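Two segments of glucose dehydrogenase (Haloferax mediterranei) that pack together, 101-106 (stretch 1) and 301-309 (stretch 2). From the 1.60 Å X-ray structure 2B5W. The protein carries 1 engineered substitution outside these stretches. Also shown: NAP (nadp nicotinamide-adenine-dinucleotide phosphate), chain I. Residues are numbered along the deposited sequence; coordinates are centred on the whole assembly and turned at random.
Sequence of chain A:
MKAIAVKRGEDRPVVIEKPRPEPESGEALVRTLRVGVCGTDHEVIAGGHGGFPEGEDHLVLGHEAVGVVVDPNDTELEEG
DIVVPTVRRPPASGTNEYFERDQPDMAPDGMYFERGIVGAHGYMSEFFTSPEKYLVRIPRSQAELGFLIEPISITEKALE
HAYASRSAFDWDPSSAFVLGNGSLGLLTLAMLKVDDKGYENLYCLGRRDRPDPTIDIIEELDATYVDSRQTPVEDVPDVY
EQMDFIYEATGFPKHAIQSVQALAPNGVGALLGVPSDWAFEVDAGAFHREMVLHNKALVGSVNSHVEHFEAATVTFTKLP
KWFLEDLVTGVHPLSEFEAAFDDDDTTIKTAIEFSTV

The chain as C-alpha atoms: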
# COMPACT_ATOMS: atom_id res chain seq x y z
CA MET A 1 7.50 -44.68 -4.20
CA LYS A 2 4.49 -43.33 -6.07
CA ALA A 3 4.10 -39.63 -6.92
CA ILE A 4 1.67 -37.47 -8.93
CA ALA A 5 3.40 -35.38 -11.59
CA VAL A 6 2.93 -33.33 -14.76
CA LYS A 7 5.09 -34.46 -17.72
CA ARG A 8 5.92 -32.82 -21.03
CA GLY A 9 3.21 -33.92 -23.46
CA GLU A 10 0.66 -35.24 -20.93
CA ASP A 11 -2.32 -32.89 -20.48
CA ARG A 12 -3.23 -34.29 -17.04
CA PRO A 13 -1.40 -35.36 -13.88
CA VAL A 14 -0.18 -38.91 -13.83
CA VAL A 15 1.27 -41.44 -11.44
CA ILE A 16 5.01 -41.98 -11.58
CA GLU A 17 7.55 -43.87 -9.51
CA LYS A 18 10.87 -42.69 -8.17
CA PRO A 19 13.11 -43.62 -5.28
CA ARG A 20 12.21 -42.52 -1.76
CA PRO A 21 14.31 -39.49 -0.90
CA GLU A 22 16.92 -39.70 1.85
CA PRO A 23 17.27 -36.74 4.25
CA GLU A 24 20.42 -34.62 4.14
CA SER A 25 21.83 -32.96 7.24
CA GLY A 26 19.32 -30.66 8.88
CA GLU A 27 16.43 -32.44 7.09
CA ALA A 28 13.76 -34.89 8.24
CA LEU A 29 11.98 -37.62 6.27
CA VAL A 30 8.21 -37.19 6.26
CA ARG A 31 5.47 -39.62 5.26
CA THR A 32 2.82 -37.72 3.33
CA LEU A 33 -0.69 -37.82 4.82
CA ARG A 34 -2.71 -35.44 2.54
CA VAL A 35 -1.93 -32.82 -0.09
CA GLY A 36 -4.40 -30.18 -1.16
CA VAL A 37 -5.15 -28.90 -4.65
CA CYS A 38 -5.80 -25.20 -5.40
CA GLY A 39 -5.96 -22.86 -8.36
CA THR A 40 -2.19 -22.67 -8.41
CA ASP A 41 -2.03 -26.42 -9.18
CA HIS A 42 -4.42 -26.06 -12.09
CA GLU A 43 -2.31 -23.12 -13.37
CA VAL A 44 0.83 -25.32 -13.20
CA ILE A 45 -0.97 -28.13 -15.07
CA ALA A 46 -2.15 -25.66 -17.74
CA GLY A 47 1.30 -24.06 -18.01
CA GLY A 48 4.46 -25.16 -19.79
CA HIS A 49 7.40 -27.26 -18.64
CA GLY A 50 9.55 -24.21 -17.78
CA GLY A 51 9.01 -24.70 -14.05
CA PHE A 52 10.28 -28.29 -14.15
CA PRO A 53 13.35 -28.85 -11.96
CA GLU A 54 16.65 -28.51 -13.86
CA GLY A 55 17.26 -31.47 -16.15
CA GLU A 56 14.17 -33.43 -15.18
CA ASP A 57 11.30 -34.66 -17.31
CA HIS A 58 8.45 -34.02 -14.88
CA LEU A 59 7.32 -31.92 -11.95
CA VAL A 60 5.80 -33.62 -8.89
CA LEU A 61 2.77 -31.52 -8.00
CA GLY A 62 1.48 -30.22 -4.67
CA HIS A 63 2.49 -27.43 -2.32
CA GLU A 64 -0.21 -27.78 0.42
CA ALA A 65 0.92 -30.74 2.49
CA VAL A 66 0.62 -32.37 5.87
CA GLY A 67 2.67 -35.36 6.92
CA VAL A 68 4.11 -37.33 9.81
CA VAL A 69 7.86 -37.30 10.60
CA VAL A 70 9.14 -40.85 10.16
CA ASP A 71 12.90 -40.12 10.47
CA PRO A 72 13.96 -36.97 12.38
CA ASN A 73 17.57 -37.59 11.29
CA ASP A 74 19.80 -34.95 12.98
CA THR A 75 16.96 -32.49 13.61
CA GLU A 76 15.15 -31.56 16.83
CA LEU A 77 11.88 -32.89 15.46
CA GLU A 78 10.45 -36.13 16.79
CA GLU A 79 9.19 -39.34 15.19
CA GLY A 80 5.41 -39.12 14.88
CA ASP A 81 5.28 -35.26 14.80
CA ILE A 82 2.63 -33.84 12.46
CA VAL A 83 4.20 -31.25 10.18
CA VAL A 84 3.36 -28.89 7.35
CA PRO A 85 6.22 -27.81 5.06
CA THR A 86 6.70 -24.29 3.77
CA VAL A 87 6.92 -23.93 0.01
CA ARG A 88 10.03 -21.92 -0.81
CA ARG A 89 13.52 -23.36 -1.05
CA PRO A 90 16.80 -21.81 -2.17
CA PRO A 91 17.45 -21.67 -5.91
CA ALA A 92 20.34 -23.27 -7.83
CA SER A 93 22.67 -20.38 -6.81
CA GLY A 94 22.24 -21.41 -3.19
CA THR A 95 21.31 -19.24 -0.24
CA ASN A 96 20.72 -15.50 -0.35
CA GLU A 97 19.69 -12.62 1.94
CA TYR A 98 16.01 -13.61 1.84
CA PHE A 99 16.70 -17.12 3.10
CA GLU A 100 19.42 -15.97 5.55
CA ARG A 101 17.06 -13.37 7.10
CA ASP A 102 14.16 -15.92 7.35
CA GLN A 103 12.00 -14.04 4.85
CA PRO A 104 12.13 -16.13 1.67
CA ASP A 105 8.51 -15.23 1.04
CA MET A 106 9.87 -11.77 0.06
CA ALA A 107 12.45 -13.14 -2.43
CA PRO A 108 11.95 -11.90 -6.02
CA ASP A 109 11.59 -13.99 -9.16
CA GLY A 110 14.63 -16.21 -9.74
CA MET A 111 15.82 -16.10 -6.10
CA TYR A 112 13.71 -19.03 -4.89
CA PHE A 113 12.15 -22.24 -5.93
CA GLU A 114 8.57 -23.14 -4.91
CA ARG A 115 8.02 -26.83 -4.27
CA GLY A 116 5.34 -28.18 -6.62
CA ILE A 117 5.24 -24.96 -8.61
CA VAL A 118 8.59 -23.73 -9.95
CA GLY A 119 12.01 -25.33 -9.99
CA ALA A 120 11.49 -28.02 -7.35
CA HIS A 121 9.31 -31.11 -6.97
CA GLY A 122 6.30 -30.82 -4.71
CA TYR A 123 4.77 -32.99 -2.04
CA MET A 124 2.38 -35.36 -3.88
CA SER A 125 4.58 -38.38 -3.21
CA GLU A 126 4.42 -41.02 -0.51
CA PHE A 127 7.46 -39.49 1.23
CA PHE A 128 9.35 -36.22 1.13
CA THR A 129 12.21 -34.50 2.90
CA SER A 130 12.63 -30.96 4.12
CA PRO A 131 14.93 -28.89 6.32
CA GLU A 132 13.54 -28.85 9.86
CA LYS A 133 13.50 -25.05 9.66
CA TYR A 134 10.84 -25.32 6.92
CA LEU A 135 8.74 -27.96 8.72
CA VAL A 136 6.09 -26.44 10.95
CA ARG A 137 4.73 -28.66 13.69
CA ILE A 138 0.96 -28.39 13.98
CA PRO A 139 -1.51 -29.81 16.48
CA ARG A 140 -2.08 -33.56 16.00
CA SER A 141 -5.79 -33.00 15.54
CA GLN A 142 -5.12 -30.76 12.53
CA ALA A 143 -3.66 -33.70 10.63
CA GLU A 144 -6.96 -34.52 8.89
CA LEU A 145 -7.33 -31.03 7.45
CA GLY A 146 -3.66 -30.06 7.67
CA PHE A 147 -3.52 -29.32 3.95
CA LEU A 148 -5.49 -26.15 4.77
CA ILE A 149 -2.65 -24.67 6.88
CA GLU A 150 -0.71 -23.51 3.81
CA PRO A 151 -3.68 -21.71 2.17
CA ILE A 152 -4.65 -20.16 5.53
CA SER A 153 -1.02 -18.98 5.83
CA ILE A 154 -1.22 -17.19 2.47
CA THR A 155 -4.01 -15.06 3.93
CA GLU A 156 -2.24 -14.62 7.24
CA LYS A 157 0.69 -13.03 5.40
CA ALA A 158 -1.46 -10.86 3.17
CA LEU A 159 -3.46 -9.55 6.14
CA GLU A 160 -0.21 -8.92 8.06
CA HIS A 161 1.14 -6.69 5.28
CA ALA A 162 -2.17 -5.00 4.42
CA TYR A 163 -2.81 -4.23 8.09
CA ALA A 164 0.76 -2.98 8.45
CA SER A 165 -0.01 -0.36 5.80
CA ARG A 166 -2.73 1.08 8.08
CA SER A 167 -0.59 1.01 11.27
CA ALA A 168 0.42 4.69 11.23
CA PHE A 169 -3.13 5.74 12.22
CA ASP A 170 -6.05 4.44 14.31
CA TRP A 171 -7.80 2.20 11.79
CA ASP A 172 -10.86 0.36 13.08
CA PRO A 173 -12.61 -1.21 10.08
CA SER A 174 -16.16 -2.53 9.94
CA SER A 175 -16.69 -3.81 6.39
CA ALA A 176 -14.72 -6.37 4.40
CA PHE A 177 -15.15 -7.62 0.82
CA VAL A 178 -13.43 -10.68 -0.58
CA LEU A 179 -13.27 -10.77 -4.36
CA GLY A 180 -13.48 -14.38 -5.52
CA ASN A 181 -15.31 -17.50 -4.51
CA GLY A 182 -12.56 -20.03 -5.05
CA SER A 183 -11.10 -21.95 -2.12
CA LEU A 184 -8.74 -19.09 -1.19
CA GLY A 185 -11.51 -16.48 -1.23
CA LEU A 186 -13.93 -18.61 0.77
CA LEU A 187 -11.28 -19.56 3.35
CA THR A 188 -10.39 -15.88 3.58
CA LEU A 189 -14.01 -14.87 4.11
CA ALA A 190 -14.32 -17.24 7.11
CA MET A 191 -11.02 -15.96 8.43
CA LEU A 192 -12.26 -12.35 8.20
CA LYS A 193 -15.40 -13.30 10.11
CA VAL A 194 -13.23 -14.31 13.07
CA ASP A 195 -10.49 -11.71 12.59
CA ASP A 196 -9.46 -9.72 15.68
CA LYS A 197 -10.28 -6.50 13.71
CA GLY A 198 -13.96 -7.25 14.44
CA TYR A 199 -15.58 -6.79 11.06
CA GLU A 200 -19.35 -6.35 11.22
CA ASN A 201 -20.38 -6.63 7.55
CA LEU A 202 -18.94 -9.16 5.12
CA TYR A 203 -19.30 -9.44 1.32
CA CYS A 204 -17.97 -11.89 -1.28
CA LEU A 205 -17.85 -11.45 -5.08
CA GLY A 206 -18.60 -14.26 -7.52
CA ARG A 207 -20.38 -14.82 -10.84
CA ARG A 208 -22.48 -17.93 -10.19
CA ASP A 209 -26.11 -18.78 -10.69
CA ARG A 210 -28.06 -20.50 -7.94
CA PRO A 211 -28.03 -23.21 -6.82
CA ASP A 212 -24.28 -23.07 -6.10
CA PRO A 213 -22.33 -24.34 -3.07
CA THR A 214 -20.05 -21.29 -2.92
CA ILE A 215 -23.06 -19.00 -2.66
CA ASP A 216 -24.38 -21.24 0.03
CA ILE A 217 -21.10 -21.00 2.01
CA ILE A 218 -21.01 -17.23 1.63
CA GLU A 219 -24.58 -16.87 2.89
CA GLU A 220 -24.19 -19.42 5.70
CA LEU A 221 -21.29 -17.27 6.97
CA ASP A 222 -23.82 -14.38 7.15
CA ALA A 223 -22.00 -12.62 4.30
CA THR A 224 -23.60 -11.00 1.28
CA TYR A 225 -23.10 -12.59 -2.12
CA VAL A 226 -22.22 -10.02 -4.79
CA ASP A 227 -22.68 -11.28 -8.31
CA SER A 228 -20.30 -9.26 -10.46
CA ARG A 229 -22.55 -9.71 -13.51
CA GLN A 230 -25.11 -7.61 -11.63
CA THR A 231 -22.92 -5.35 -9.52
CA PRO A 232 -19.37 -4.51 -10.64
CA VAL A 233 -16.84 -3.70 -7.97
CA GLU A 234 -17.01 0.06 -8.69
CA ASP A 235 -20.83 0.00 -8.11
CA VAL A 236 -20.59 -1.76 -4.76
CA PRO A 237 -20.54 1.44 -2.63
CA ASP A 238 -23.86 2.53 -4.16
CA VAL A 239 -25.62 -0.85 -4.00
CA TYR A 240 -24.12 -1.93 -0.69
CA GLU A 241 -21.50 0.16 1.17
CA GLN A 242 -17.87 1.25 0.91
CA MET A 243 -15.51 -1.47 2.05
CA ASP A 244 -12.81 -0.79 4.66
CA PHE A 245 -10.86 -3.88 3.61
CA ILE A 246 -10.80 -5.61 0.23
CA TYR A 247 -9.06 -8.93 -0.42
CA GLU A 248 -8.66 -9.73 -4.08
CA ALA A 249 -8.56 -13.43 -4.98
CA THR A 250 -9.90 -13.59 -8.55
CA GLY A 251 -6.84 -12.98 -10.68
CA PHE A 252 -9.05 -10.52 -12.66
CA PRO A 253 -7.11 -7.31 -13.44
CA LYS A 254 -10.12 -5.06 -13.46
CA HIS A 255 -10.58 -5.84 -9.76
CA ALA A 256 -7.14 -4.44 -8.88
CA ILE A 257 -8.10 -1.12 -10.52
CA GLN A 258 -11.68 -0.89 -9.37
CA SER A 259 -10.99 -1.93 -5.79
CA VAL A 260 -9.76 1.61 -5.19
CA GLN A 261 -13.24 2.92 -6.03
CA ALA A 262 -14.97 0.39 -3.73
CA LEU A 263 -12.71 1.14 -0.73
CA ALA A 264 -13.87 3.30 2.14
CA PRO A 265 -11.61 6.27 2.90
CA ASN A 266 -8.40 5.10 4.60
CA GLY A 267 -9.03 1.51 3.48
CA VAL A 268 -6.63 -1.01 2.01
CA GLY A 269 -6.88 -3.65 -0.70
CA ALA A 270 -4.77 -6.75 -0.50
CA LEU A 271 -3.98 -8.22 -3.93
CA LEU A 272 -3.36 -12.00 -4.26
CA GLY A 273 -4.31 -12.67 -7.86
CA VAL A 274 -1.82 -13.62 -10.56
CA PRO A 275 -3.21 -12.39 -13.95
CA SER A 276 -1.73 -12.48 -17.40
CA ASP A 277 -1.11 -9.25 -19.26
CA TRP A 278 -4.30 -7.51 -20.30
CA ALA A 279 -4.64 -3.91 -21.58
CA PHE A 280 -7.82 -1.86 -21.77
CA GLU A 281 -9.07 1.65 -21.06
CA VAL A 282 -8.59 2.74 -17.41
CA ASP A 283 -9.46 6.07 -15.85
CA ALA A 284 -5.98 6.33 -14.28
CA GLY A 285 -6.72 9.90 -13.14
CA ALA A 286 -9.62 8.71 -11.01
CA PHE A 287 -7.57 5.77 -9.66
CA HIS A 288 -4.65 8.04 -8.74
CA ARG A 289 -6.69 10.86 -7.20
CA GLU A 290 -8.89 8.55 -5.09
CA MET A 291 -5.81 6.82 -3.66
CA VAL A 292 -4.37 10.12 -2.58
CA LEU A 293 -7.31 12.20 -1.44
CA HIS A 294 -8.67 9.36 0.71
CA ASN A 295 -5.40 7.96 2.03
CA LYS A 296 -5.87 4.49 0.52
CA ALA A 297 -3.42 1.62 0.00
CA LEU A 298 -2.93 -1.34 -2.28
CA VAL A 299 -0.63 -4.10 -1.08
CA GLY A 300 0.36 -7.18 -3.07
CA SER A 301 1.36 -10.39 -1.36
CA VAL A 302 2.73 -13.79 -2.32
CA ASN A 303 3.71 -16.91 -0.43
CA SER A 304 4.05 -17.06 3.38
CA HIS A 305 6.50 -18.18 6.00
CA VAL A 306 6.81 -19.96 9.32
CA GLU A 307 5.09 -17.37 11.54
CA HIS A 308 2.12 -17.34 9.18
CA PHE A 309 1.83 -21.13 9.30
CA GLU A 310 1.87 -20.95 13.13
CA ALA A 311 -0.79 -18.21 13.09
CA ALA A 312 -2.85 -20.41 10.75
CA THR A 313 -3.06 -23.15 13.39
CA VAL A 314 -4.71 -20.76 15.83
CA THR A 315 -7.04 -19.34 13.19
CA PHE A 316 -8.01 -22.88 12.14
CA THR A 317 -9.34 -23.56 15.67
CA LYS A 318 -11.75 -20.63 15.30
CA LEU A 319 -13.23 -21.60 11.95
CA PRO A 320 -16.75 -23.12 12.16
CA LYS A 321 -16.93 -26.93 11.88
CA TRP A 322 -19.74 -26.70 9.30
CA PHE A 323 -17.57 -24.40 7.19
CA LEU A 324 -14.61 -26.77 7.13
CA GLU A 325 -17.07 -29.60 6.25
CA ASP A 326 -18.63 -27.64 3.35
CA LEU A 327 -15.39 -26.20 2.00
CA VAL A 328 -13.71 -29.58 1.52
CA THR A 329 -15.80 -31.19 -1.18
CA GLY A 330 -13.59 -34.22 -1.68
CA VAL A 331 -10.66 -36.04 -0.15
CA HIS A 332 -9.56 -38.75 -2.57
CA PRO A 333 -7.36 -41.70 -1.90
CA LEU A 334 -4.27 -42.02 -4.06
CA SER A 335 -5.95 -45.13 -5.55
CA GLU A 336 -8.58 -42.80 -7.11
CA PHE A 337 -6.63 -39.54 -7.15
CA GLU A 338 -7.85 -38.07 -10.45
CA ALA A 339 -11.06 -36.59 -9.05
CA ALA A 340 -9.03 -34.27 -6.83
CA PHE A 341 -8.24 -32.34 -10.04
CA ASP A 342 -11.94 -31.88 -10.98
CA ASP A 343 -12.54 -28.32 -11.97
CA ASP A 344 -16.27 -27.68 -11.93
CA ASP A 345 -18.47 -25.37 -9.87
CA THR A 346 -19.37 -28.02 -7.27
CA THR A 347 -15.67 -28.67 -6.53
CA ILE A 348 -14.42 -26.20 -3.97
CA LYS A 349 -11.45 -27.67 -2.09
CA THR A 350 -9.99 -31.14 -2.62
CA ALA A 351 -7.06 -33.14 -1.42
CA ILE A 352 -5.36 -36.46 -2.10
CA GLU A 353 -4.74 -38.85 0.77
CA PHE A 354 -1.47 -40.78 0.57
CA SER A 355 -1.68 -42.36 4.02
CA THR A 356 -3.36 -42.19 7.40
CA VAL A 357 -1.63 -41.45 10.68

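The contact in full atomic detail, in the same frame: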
# COMPACT_ATOMS: atom_id res chain seq x y z
N ARG A 101 17.84 -14.23 6.19
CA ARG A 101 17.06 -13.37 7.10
C ARG A 101 15.69 -13.97 7.39
O ARG A 101 14.85 -13.30 7.98
CB ARG A 101 16.86 -11.99 6.46
CG ARG A 101 18.16 -11.20 6.33
CD ARG A 101 17.98 -9.86 5.62
NE ARG A 101 19.23 -9.10 5.50
CZ ARG A 101 19.32 -7.89 4.91
NH1 ARG A 101 18.24 -7.29 4.39
NH2 ARG A 101 20.46 -7.20 4.80
N ASP A 102 15.42 -15.23 7.01
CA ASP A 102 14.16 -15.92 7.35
C ASP A 102 12.97 -15.21 6.75
O ASP A 102 11.90 -15.14 7.39
CB ASP A 102 13.96 -16.04 8.87
CG ASP A 102 15.08 -16.74 9.55
OD1 ASP A 102 15.38 -17.88 9.16
OD2 ASP A 102 15.72 -16.22 10.48
N GLN A 103 13.14 -14.64 5.57
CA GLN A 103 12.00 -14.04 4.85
C GLN A 103 12.03 -14.42 3.37
O GLN A 103 11.97 -13.59 2.47
CB GLN A 103 11.89 -12.52 5.08
CG GLN A 103 13.15 -11.71 4.71
CD GLN A 103 13.01 -10.21 4.96
OE1 GLN A 103 13.64 -9.39 4.28
NE2 GLN A 103 12.18 -9.84 5.94
N PRO A 104 12.08 -15.73 3.08
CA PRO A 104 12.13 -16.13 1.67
C PRO A 104 10.85 -15.84 0.91
O PRO A 104 10.84 -15.82 -0.30
CB PRO A 104 12.40 -17.63 1.75
CG PRO A 104 11.88 -18.06 3.00
CD PRO A 104 12.12 -16.89 3.98
N ASP A 105 9.76 -15.60 1.63
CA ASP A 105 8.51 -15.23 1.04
C ASP A 105 8.58 -13.84 0.39
O ASP A 105 7.70 -13.46 -0.36
CB ASP A 105 7.42 -15.26 2.12
CG ASP A 105 7.71 -14.30 3.21
OD1 ASP A 105 8.62 -14.57 4.01
OD2 ASP A 105 7.06 -13.25 3.34
N MET A 106 9.65 -13.08 0.68
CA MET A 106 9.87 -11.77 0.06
C MET A 106 10.91 -11.86 -1.09
O MET A 106 11.24 -10.86 -1.70
CB MET A 106 10.36 -10.74 1.09
CG MET A 106 9.47 -10.64 2.36
SD MET A 106 7.75 -10.10 1.99
CE MET A 106 8.02 -8.45 1.29
N SER A 301 0.76 -9.39 -2.23
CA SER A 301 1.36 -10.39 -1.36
C SER A 301 1.46 -11.72 -2.06
O SER A 301 0.51 -12.12 -2.78
CB SER A 301 0.52 -10.57 -0.08
OG SER A 301 1.13 -11.39 0.88
N VAL A 302 2.55 -12.44 -1.80
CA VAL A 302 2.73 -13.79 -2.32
C VAL A 302 3.42 -14.65 -1.31
O VAL A 302 4.26 -14.17 -0.51
CB VAL A 302 3.42 -13.79 -3.69
CG1 VAL A 302 4.83 -13.20 -3.63
CG2 VAL A 302 3.42 -15.17 -4.30
N ASN A 303 3.06 -15.94 -1.29
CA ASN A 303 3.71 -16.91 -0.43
C ASN A 303 3.44 -16.58 1.04
O ASN A 303 2.50 -15.82 1.36
CB ASN A 303 5.20 -17.03 -0.85
CG ASN A 303 5.91 -18.27 -0.29
OD1 ASN A 303 5.57 -19.43 -0.61
ND2 ASN A 303 6.91 -18.03 0.52
N SER A 304 4.22 -17.16 1.94
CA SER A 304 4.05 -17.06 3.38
C SER A 304 5.19 -17.77 4.02
O SER A 304 5.90 -18.56 3.36
CB SER A 304 2.69 -17.67 3.83
OG SER A 304 2.61 -19.04 3.43
N HIS A 305 5.40 -17.53 5.32
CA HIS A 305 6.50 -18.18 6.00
C HIS A 305 6.10 -18.66 7.38
O HIS A 305 4.91 -18.68 7.74
CB HIS A 305 7.75 -17.28 6.05
CG HIS A 305 9.03 -18.06 6.12
ND1 HIS A 305 9.30 -19.11 5.27
CD2 HIS A 305 10.07 -17.99 7.00
CE1 HIS A 305 10.48 -19.62 5.59
NE2 HIS A 305 10.96 -18.96 6.64
N VAL A 306 7.07 -19.18 8.13
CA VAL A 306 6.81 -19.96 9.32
C VAL A 306 5.82 -19.30 10.27
O VAL A 306 4.91 -19.95 10.74
CB VAL A 306 8.11 -20.36 10.03
CG1 VAL A 306 7.83 -20.96 11.40
CG2 VAL A 306 8.88 -21.36 9.16
N GLU A 307 6.00 -18.02 10.59
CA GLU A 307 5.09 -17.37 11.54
C GLU A 307 3.65 -17.39 11.06
O GLU A 307 2.72 -17.40 11.87
CB GLU A 307 5.52 -15.92 11.77
CG GLU A 307 6.82 -15.77 12.52
CD GLU A 307 7.19 -14.30 12.74
OE1 GLU A 307 6.31 -13.40 12.55
OE2 GLU A 307 8.37 -14.05 13.08
N HIS A 308 3.47 -17.33 9.75
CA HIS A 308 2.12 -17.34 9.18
C HIS A 308 1.49 -18.71 9.27
O HIS A 308 0.27 -18.84 9.46
CB HIS A 308 2.16 -16.89 7.71
CG HIS A 308 2.84 -15.59 7.51
ND1 HIS A 308 3.96 -15.43 6.72
CD2 HIS A 308 2.58 -14.38 8.06
CE1 HIS A 308 4.35 -14.16 6.79
NE2 HIS A 308 3.52 -13.51 7.59
N PHE A 309 2.30 -19.75 9.13
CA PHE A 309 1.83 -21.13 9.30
C PHE A 309 1.46 -21.37 10.77
O PHE A 309 0.44 -21.98 11.06
CB PHE A 309 2.89 -22.18 8.87
CG PHE A 309 3.09 -22.32 7.38
CD1 PHE A 309 3.62 -21.29 6.61
CD2 PHE A 309 2.77 -23.52 6.73
CE1 PHE A 309 3.79 -21.39 5.24
CE2 PHE A 309 3.00 -23.65 5.34
CZ PHE A 309 3.48 -22.58 4.58
PA NAP I . -9.74 -20.13 -8.22
O1A NAP I . -9.51 -20.17 -9.66
O2A NAP I . -10.24 -21.46 -7.65
O5B NAP I . -10.80 -19.03 -7.84
C5B NAP I . -10.94 -17.80 -8.49
C4B NAP I . -12.43 -17.53 -8.36
O4B NAP I . -12.65 -16.20 -8.77
C3B NAP I . -13.30 -18.45 -9.23
O3B NAP I . -14.25 -19.18 -8.48
C2B NAP I . -13.97 -17.49 -10.22
O2B NAP I . -15.34 -17.76 -10.48
C1B NAP I . -13.85 -16.16 -9.52
N9A NAP I . -13.78 -15.06 -10.47
C8A NAP I . -12.84 -14.89 -11.46
N7A NAP I . -13.14 -13.75 -12.12
C5A NAP I . -14.30 -13.23 -11.59
C6A NAP I . -15.07 -12.10 -11.87
N6A NAP I . -14.80 -11.26 -12.89
N1A NAP I . -16.20 -11.85 -11.11
C2A NAP I . -16.55 -12.68 -10.07
N3A NAP I . -15.79 -13.81 -9.78
C4A NAP I . -14.68 -14.06 -10.52
O3 NAP I . -8.38 -19.88 -7.43
PN NAP I . -8.03 -19.91 -5.85
O1N NAP I . -9.16 -19.42 -5.02
O2N NAP I . -7.31 -21.16 -5.46
O5D NAP I . -7.01 -18.71 -6.12
C5D NAP I . -7.49 -17.38 -6.27
C4D NAP I . -6.41 -16.49 -6.87
O4D NAP I . -5.34 -16.40 -5.93
C3D NAP I . -5.80 -17.03 -8.17
O3D NAP I . -5.59 -15.98 -9.10
C2D NAP I . -4.49 -17.64 -7.71
O2D NAP I . -3.50 -17.77 -8.70
C1D NAP I . -4.10 -16.68 -6.59
N1N NAP I . -3.24 -17.23 -5.53
C2N NAP I . -2.20 -16.42 -5.16
C3N NAP I . -1.40 -16.79 -4.12
C7N NAP I . -0.41 -15.76 -3.67
O7N NAP I . 0.50 -16.29 -2.76
N7N NAP I . -0.46 -14.49 -4.16
C4N NAP I . -1.58 -18.00 -3.44
C5N NAP I . -2.64 -18.81 -3.82
C6N NAP I . -3.49 -18.40 -4.86
P2B NAP I . -15.81 -18.74 -11.73
O1X NAP I . -15.41 -20.11 -11.51
O2X NAP I . -17.34 -18.54 -11.74
O3X NAP I . -15.20 -18.21 -13.03

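The two stretches, almost 200 residues apart in sequence, meet where a 3-10 turn (104-106) lies against the loop that leads into a helix beginning at Val 306. The nearest CA atoms are those of Asp 105 and Asn 303, 5.3 Å apart. No hydrogen bond crosses the contact, so the 292 Å² buried here reflects packing, while the polar bonds hold each side in shape.

On the first side, Met 106 N donates to Gln 103 O (3.0 Å), closing the turn and presenting Pro 104 and Asp 105 to the loop. Asp 105, the most extensively covered residue, points its CA-to-CB bond toward stretch 2. Its p rotamer (chi1 61°) places the carboxylate beside His 305 and His 308: Asp 105 OD1 lies 3.5 Å from His 305 CB, and Asp 105 OD2 lies at the edge of the His 308 ring, 4.5 Å from His 308 CE1. Asp 105 OD2 finds its hydrogen bond elsewhere in the structure. Behind the carboxylate, Asp 105 CB rests 3.2 Å from Asn 303 ND2, a close packing contact.

His 305 occupies the N-cap position, but its side chain does not fold back over the helix. With chi1 at -153° (t), its imidazole extends to stretch 1, where Pro 104 covers one face. Pro 104 CD sits 3.6 Å from the centroid of the His 305 ring and only 11° off the normal, a CH-pi contact in which the polarized C-H groups beside the proline nitrogen suit the aromatic cloud. Asp 102 O approaches obliquely, 3.4 Å from His 305 CD2.

His 308, in the m rotamer (chi1 -54°), turns back to the helix start, where His 308 ND1 accepts a hydrogen bond from His 305 N (2.9 Å, 168°).

The same loop binds NADP through its backbone: Ser 301 O accepts from NAP N7N (2.9 Å) and Asn 303 N donates to NAP O7N (3.0 Å).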